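433aa long hypothetical phosphoribosylglycinamide formyl transferase (Pyrococcus horikoshii, PDB 2DWC) is a hypothetical PurT-like protein of the ATP-grasp superfamily that binds adenosine-5'-diphosphate. Local coordinates at residues R121-R125 with K198-E202; Y157-T161 with Y173-P178. All blocks are in the same frame, centred on the assembly; numbering follows the deposited sequence.

Contact 1 of 2, residues R121-R125 with K198-E202; sequences RERLR and KIIVE. With ADP (adenosine-5'-diphosphate), chain H.
Ile200, Arg125 and Glu122 bury the most surface where the first turn of helix 121-132, closed by Arg125 N to Arg121 O (3.0 Å), lies over strand 199-202. The axes approach to 9.5 Å at 50°, and Glu122 and Ile200 have the nearest CA atoms, 7.3 Å apart. Ile200, extended (chi1 and chi2 t), points at the helix between two arginines: its CG2 lies 3.9 Å from Arg121 CD and its CD1 4.1 Å from Arg125 CG. Outward of this apolar centre, the fully extended Glu122 reaches Lys198 in a salt bridge, OE2 to NZ 3.2 Å. On the nucleotide side Arg125 (t, p, p) folds back so that NH2 stands 3.5 Å from Glu202 OE1, an ion pair of charges alone because the oxygen lies well out of the guanidinium plane. A water bridges them by hydrogen bonds, accepting from Arg125 NH2 (2.8 Å) and donating to Glu202 OE2 (2.6 Å), and Ser137 OG bonds both side chains. Glu202 OE2 also accepts from ADP N6 (3.1 Å), while Arg121 NH2 donates to ADP O3B (2.6 Å). Helix and strand thus grip both ends of the nucleotide, adenine and beta-phosphate, in the ADP pocket of an ATP-grasp fold.

Contact 2 of 2, residues Y157-T161 with Y173-P178; sequences YPCHT and YFVKGP. With ADP (adenosine-5'-diphosphate), chain H.
A cis peptide bond precedes Pro158; ahead of it, Tyr157 points toward the partner segment and packs on Val175 to Pro178. The Tyr157 ring (chi1 m, chi2 90°) takes Gly177 CA and Pro178 CD over one face, each a CH-pi contact 3.9 Å from the ring centroid, and its CE2 lies 3.5 Å from Val175 CG1; its hydroxyl bonds Glu153. Pro158 CB meets Phe174 CZ at 3.4 Å. Strands 159-161 and 173-175 then run side by side, axes 4.9 Å apart at 147°. Cys159-Val175 and Thr161-Tyr173 are hydrogen-bonded pairs (CA-CA 5.2 Å each): Cys159 N to Val175 O and Val175 N to Cys159 O are both 2.9 Å, Thr161 N to Tyr173 O 3.0 Å and Tyr173 N to Thr161 O 2.9 Å. Between them His160-Phe174 is the non-hydrogen-bonded pair. Cys159, Thr161, Tyr173 and Val175 share the sheet face toward helices 145-155 and 181-185. On the other face His160 (m) meets Phe174 (t) obliquely, CE1 to CD1 3.4 Å; its opposite ring face looks onto the adenine, with NE2 3.3 Å from ADP C2 and hydrogen-bonded to His204 ND1. This is a beta hairpin whose inner strand walls the adenine pocket of the ATP-grasp domain.

Overall arrangement
From the N terminus the chain passes the parallel sheet of the preATP-grasp region before helix 121-132 supplies the first half of contact 1. Strand 139-142 and helix 145-155 follow, and then contact 2 closes a short hairpin, 157-161 with 173-178. Only after helix 181-185 and an unmodelled piece does strand 199-203 return to helix 121-132, so the larger loop of contact 1 encloses contact 2 entirely. The returning strand inserts between strands 139-142 and 159-163, where Glu202 N lies 2.8 Å from His160 O, a probable hydrogen bond. Contact 2 thus lies within the four-stranded antiparallel sheet, while contact 1, centred 15 Å away, joins helix 121-132 to that sheet's strand 199-203; both touch ADP.

Contact 1 of 2, residues R121-R125 with K198-E202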
loop_
_atom_site.group_PDB
_atom_site.type_symbol
_atom_site.label_atom_id
_atom_site.label_comp_id
_atom_site.label_asym_id
_atom_site.label_seq_id
_atom_site.Cartn_x
_atom_site.Cartn_y
_atom_site.Cartn_z
ATOM N N ARG B 121 1.934 -28.296 19.574
ATOM C CA ARG B 121 2.694 -29.131 18.656
ATOM C C ARG B 121 2.170 -30.551 18.472
ATOM O O ARG B 121 2.309 -31.125 17.387
ATOM C CB ARG B 121 4.179 -29.166 19.034
ATOM C CG ARG B 121 4.874 -27.816 19.030
ATOM C CD ARG B 121 6.348 -28.057 19.097
ATOM N NE ARG B 121 7.096 -26.853 19.399
ATOM C CZ ARG B 121 7.487 -25.962 18.497
ATOM N NH1 ARG B 121 7.197 -26.128 17.211
ATOM N NH2 ARG B 121 8.206 -24.917 18.891
ATOM N N GLU B 122 1.550 -31.118 19.506
ATOM C CA GLU B 122 1.017 -32.474 19.381
ATOM C C GLU B 122 -0.301 -32.486 18.600
ATOM O O GLU B 122 -0.511 -33.303 17.715
ATOM C CB GLU B 122 0.804 -33.110 20.764
ATOM C CG GLU B 122 0.236 -34.518 20.635
ATOM C CD GLU B 122 0.155 -35.249 21.963
ATOM O OE1 GLU B 122 -0.144 -36.459 21.948
ATOM O OE2 GLU B 122 0.386 -34.610 23.003
ATOM N N ARG B 123 -1.208 -31.569 18.925
ATOM C CA ARG B 123 -2.452 -31.531 18.185
ATOM C C ARG B 123 -2.152 -31.272 16.693
ATOM O O ARG B 123 -2.766 -31.862 15.813
ATOM C CB ARG B 123 -3.376 -30.434 18.736
ATOM C CG ARG B 123 -3.835 -30.665 20.183
ATOM C CD ARG B 123 -5.010 -29.743 20.563
ATOM N NE ARG B 123 -4.621 -28.342 20.761
ATOM C CZ ARG B 123 -4.500 -27.754 21.954
ATOM N NH1 ARG B 123 -4.739 -28.449 23.061
ATOM N NH2 ARG B 123 -4.153 -26.471 22.046
ATOM N N LEU B 124 -1.194 -30.400 16.428
ATOM C CA LEU B 124 -0.852 -30.061 15.050
ATOM C C LEU B 124 -0.215 -31.233 14.308
ATOM O O LEU B 124 -0.647 -31.596 13.216
ATOM C CB LEU B 124 0.109 -28.881 15.023
ATOM C CG LEU B 124 0.447 -28.383 13.618
ATOM C CD1 LEU B 124 -0.859 -28.095 12.859
ATOM C CD2 LEU B 124 1.332 -27.141 13.733
ATOM N N ARG B 125 0.821 -31.810 14.912
ATOM C CA ARG B 125 1.508 -32.927 14.269
ATOM C C ARG B 125 0.538 -34.069 14.012
ATOM O O ARG B 125 0.522 -34.651 12.925
ATOM C CB ARG B 125 2.700 -33.389 15.128
ATOM C CG ARG B 125 3.541 -34.533 14.491
ATOM C CD ARG B 125 3.938 -34.294 13.019
ATOM N NE ARG B 125 4.771 -33.092 12.802
ATOM C CZ ARG B 125 6.090 -33.100 12.661
ATOM N NH1 ARG B 125 6.758 -34.245 12.723
ATOM N NH2 ARG B 125 6.737 -31.967 12.408
ATOM N N LYS B 198 5.444 -31.647 28.270
ATOM C CA LYS B 198 5.310 -32.505 27.092
ATOM C C LYS B 198 6.316 -32.045 26.022
ATOM O O LYS B 198 6.483 -30.848 25.784
ATOM C CB LYS B 198 3.881 -32.412 26.554
ATOM C CG LYS B 198 3.574 -33.376 25.428
ATOM C CD LYS B 198 2.783 -34.572 25.921
ATOM C CE LYS B 198 2.658 -35.614 24.822
ATOM N NZ LYS B 198 1.653 -36.674 25.114
ATOM N N ILE B 199 6.994 -32.992 25.379
ATOM C CA ILE B 199 7.991 -32.642 24.376
ATOM C C ILE B 199 7.834 -33.501 23.130
ATOM O O ILE B 199 7.401 -34.660 23.226
ATOM C CB ILE B 199 9.427 -32.860 24.936
ATOM C CG1 ILE B 199 9.728 -31.840 26.041
ATOM C CG2 ILE B 199 10.448 -32.773 23.816
ATOM C CD1 ILE B 199 11.088 -32.028 26.713
ATOM N N ILE B 200 8.135 -32.932 21.957
ATOM C CA ILE B 200 8.088 -33.725 20.738
ATOM C C ILE B 200 9.547 -33.830 20.317
ATOM O O ILE B 200 10.294 -32.847 20.350
ATOM C CB ILE B 200 7.219 -33.088 19.589
ATOM C CG1 ILE B 200 7.289 -33.982 18.349
ATOM C CG2 ILE B 200 7.694 -31.674 19.270
ATOM C CD1 ILE B 200 6.414 -33.546 17.178
ATOM N N VAL B 201 9.962 -35.048 19.988
ATOM C CA VAL B 201 11.328 -35.314 19.570
ATOM C C VAL B 201 11.279 -35.687 18.101
ATOM O O VAL B 201 10.590 -36.642 17.727
ATOM C CB VAL B 201 11.939 -36.513 20.365
ATOM C CG1 VAL B 201 13.367 -36.761 19.890
ATOM C CG2 VAL B 201 11.929 -36.203 21.862
ATOM N N GLU B 202 12.017 -34.956 17.264
ATOM C CA GLU B 202 11.989 -35.217 15.828
ATOM C C GLU B 202 13.339 -35.543 15.216
ATOM O O GLU B 202 14.360 -35.005 15.640
ATOM C CB GLU B 202 11.468 -33.979 15.065
ATOM C CG GLU B 202 10.138 -33.436 15.543
ATOM C CD GLU B 202 9.710 -32.188 14.749
ATOM O OE1 GLU B 202 8.805 -31.470 15.206
ATOM O OE2 GLU B 202 10.286 -31.941 13.668
HETATM P PB ADP H . 9.094 -22.596 15.658
HETATM O O1B ADP H . 7.832 -21.935 15.255
HETATM O O2B ADP H . 10.539 -21.963 15.330
HETATM O O3B ADP H . 9.146 -23.672 16.853
HETATM P PA ADP H . 10.102 -25.013 14.654
HETATM O O1A ADP H . 10.616 -25.183 16.031
HETATM O O2A ADP H . 9.175 -26.254 14.221
HETATM O O3A ADP H . 9.186 -23.700 14.490
HETATM O "O5'" ADP H . 11.290 -24.902 13.577
HETATM C "C5'" ADP H . 12.272 -23.868 13.689
HETATM C "C4'" ADP H . 13.457 -24.218 12.790
HETATM O "O4'" ADP H . 14.256 -25.282 13.332
HETATM C "C3'" ADP H . 12.937 -24.759 11.459
HETATM O "O3'" ADP H . 12.570 -23.661 10.620
HETATM C "C2'" ADP H . 14.239 -25.382 10.965
HETATM O "O2'" ADP H . 15.168 -24.344 10.642
HETATM C "C1'" ADP H . 14.695 -26.104 12.234
HETATM N N9 ADP H . 14.025 -27.418 12.369
HETATM C C8 ADP H . 12.926 -27.677 13.071
HETATM N N7 ADP H . 12.634 -28.976 12.977
HETATM C C5 ADP H . 13.556 -29.544 12.215
HETATM C C6 ADP H . 13.775 -30.842 11.757
HETATM N N6 ADP H . 12.974 -31.833 12.133
HETATM N N1 ADP H . 14.826 -31.076 10.958
HETATM C C2 ADP H . 15.652 -30.108 10.607
HETATM N N3 ADP H . 15.476 -28.865 11.027
HETATM C C4 ADP H . 14.448 -28.554 11.822
HETATM O O HOH W 1 9.154 -30.777 11.585
#

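Contact 2 of 2, residues Y157-T161 with Y173-P178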
loop_
_atom_site.group_PDB
_atom_site.type_symbol
_atom_site.label_atom_id
_atom_site.label_comp_id
_atom_site.label_asym_id
_atom_site.label_seq_id
_atom_site.Cartn_x
_atom_site.Cartn_y
_atom_site.Cartn_z
ATOM N N TYR B 157 20.427 -39.578 16.859
ATOM C CA TYR B 157 20.989 -38.239 16.934
ATOM C C TYR B 157 21.573 -37.833 15.584
ATOM O O TYR B 157 21.944 -38.687 14.781
ATOM C CB TYR B 157 22.073 -38.161 18.019
ATOM C CG TYR B 157 21.636 -38.669 19.382
ATOM C CD1 TYR B 157 21.795 -40.018 19.731
ATOM C CD2 TYR B 157 21.079 -37.806 20.328
ATOM C CE1 TYR B 157 21.410 -40.488 20.994
ATOM C CE2 TYR B 157 20.691 -38.261 21.588
ATOM C CZ TYR B 157 20.861 -39.606 21.918
ATOM O OH TYR B 157 20.487 -40.067 23.165
ATOM N N PRO B 158 21.604 -36.522 15.292
ATOM C CA PRO B 158 21.121 -35.438 16.150
ATOM C C PRO B 158 19.600 -35.372 15.995
ATOM O O PRO B 158 19.076 -35.691 14.932
ATOM C CB PRO B 158 21.785 -34.185 15.556
ATOM C CG PRO B 158 22.875 -34.713 14.707
ATOM C CD PRO B 158 22.301 -35.968 14.127
ATOM N N CYS B 159 18.899 -34.971 17.048
ATOM C CA CYS B 159 17.448 -34.848 16.970
ATOM C C CYS B 159 17.010 -33.504 17.555
ATOM O O CYS B 159 17.770 -32.840 18.262
ATOM C CB CYS B 159 16.752 -36.015 17.694
ATOM S SG CYS B 159 17.238 -36.244 19.433
ATOM N N HIS B 160 15.790 -33.094 17.226
ATOM C CA HIS B 160 15.249 -31.825 17.710
ATOM C C HIS B 160 14.196 -32.070 18.789
ATOM O O HIS B 160 13.270 -32.843 18.567
ATOM C CB HIS B 160 14.571 -31.069 16.555
ATOM C CG HIS B 160 15.500 -30.723 15.438
ATOM N ND1 HIS B 160 16.134 -29.502 15.351
ATOM C CD2 HIS B 160 15.927 -31.446 14.376
ATOM C CE1 HIS B 160 16.911 -29.488 14.282
ATOM N NE2 HIS B 160 16.803 -30.654 13.673
ATOM N N THR B 161 14.323 -31.403 19.929
ATOM C CA THR B 161 13.326 -31.541 20.992
ATOM C C THR B 161 12.602 -30.197 21.081
ATOM O O THR B 161 13.239 -29.150 21.102
ATOM C CB THR B 161 13.961 -31.829 22.376
ATOM O OG1 THR B 161 14.869 -30.778 22.719
ATOM C CG2 THR B 161 14.715 -33.151 22.355
ATOM N N TYR B 173 15.617 -27.548 21.562
ATOM C CA TYR B 173 17.016 -27.891 21.721
ATOM C C TYR B 173 17.497 -28.790 20.585
ATOM O O TYR B 173 16.723 -29.578 20.040
ATOM C CB TYR B 173 17.236 -28.600 23.056
ATOM C CG TYR B 173 18.641 -28.436 23.582
ATOM C CD1 TYR B 173 18.990 -27.322 24.343
ATOM C CD2 TYR B 173 19.628 -29.370 23.288
ATOM C CE1 TYR B 173 20.298 -27.140 24.804
ATOM C CE2 TYR B 173 20.942 -29.201 23.737
ATOM C CZ TYR B 173 21.268 -28.081 24.496
ATOM O OH TYR B 173 22.566 -27.890 24.929
ATOM N N PHE B 174 18.764 -28.652 20.205
ATOM C CA PHE B 174 19.319 -29.502 19.171
ATOM C C PHE B 174 20.186 -30.524 19.898
ATOM O O PHE B 174 21.330 -30.239 20.258
ATOM C CB PHE B 174 20.173 -28.704 18.194
ATOM C CG PHE B 174 20.601 -29.493 16.991
ATOM C CD1 PHE B 174 19.658 -30.168 16.224
ATOM C CD2 PHE B 174 21.940 -29.536 16.600
ATOM C CE1 PHE B 174 20.028 -30.874 15.076
ATOM C CE2 PHE B 174 22.326 -30.241 15.451
ATOM C CZ PHE B 174 21.362 -30.910 14.685
ATOM N N VAL B 175 19.630 -31.710 20.120
ATOM C CA VAL B 175 20.325 -32.784 20.837
ATOM C C VAL B 175 21.289 -33.558 19.933
ATOM O O VAL B 175 20.871 -34.314 19.058
ATOM C CB VAL B 175 19.288 -33.761 21.447
ATOM C CG1 VAL B 175 19.987 -34.891 22.203
ATOM C CG2 VAL B 175 18.358 -32.996 22.371
ATOM N N LYS B 176 22.586 -33.372 20.155
ATOM C CA LYS B 176 23.583 -34.053 19.343
ATOM C C LYS B 176 23.981 -35.401 19.933
ATOM O O LYS B 176 24.489 -36.283 19.233
ATOM C CB LYS B 176 24.814 -33.160 19.177
ATOM C CG LYS B 176 24.566 -31.929 18.306
ATOM C CD LYS B 176 25.857 -31.154 18.070
ATOM C CE LYS B 176 25.674 -30.077 17.001
ATOM N NZ LYS B 176 26.955 -29.353 16.720
ATOM N N GLY B 177 23.734 -35.559 21.225
ATOM C CA GLY B 177 24.069 -36.804 21.883
ATOM C C GLY B 177 23.377 -36.915 23.222
ATOM O O GLY B 177 22.788 -35.946 23.715
ATOM N N PRO B 178 23.435 -38.100 23.843
ATOM C CA PRO B 178 22.816 -38.366 25.144
ATOM C C PRO B 178 23.162 -37.333 26.205
ATOM O O PRO B 178 22.390 -37.112 27.133
ATOM C CB PRO B 178 23.362 -39.743 25.508
ATOM C CG PRO B 178 23.492 -40.408 24.173
ATOM C CD PRO B 178 24.088 -39.310 23.312
HETATM P PB ADP H . 9.094 -22.596 15.658
HETATM O O1B ADP H . 7.832 -21.935 15.255
HETATM O O2B ADP H . 10.539 -21.963 15.330
HETATM O O3B ADP H . 9.146 -23.672 16.853
HETATM P PA ADP H . 10.102 -25.013 14.654
HETATM O O1A ADP H . 10.616 -25.183 16.031
HETATM O O2A ADP H . 9.175 -26.254 14.221
HETATM O O3A ADP H . 9.186 -23.700 14.490
HETATM O "O5'" ADP H . 11.290 -24.902 13.577
HETATM C "C5'" ADP H . 12.272 -23.868 13.689
HETATM C "C4'" ADP H . 13.457 -24.218 12.790
HETATM O "O4'" ADP H . 14.256 -25.282 13.332
HETATM C "C3'" ADP H . 12.937 -24.759 11.459
HETATM O "O3'" ADP H . 12.570 -23.661 10.620
HETATM C "C2'" ADP H . 14.239 -25.382 10.965
HETATM O "O2'" ADP H . 15.168 -24.344 10.642
HETATM C "C1'" ADP H . 14.695 -26.104 12.234
HETATM N N9 ADP H . 14.025 -27.418 12.369
HETATM C C8 ADP H . 12.926 -27.677 13.071
HETATM N N7 ADP H . 12.634 -28.976 12.977
HETATM C C5 ADP H . 13.556 -29.544 12.215
HETATM C C6 ADP H . 13.775 -30.842 11.757
HETATM N N6 ADP H . 12.974 -31.833 12.133
HETATM N N1 ADP H . 14.826 -31.076 10.958
HETATM C C2 ADP H . 15.652 -30.108 10.607
HETATM N N3 ADP H . 15.476 -28.865 11.027
HETATM C C4 ADP H . 14.448 -28.554 11.822
#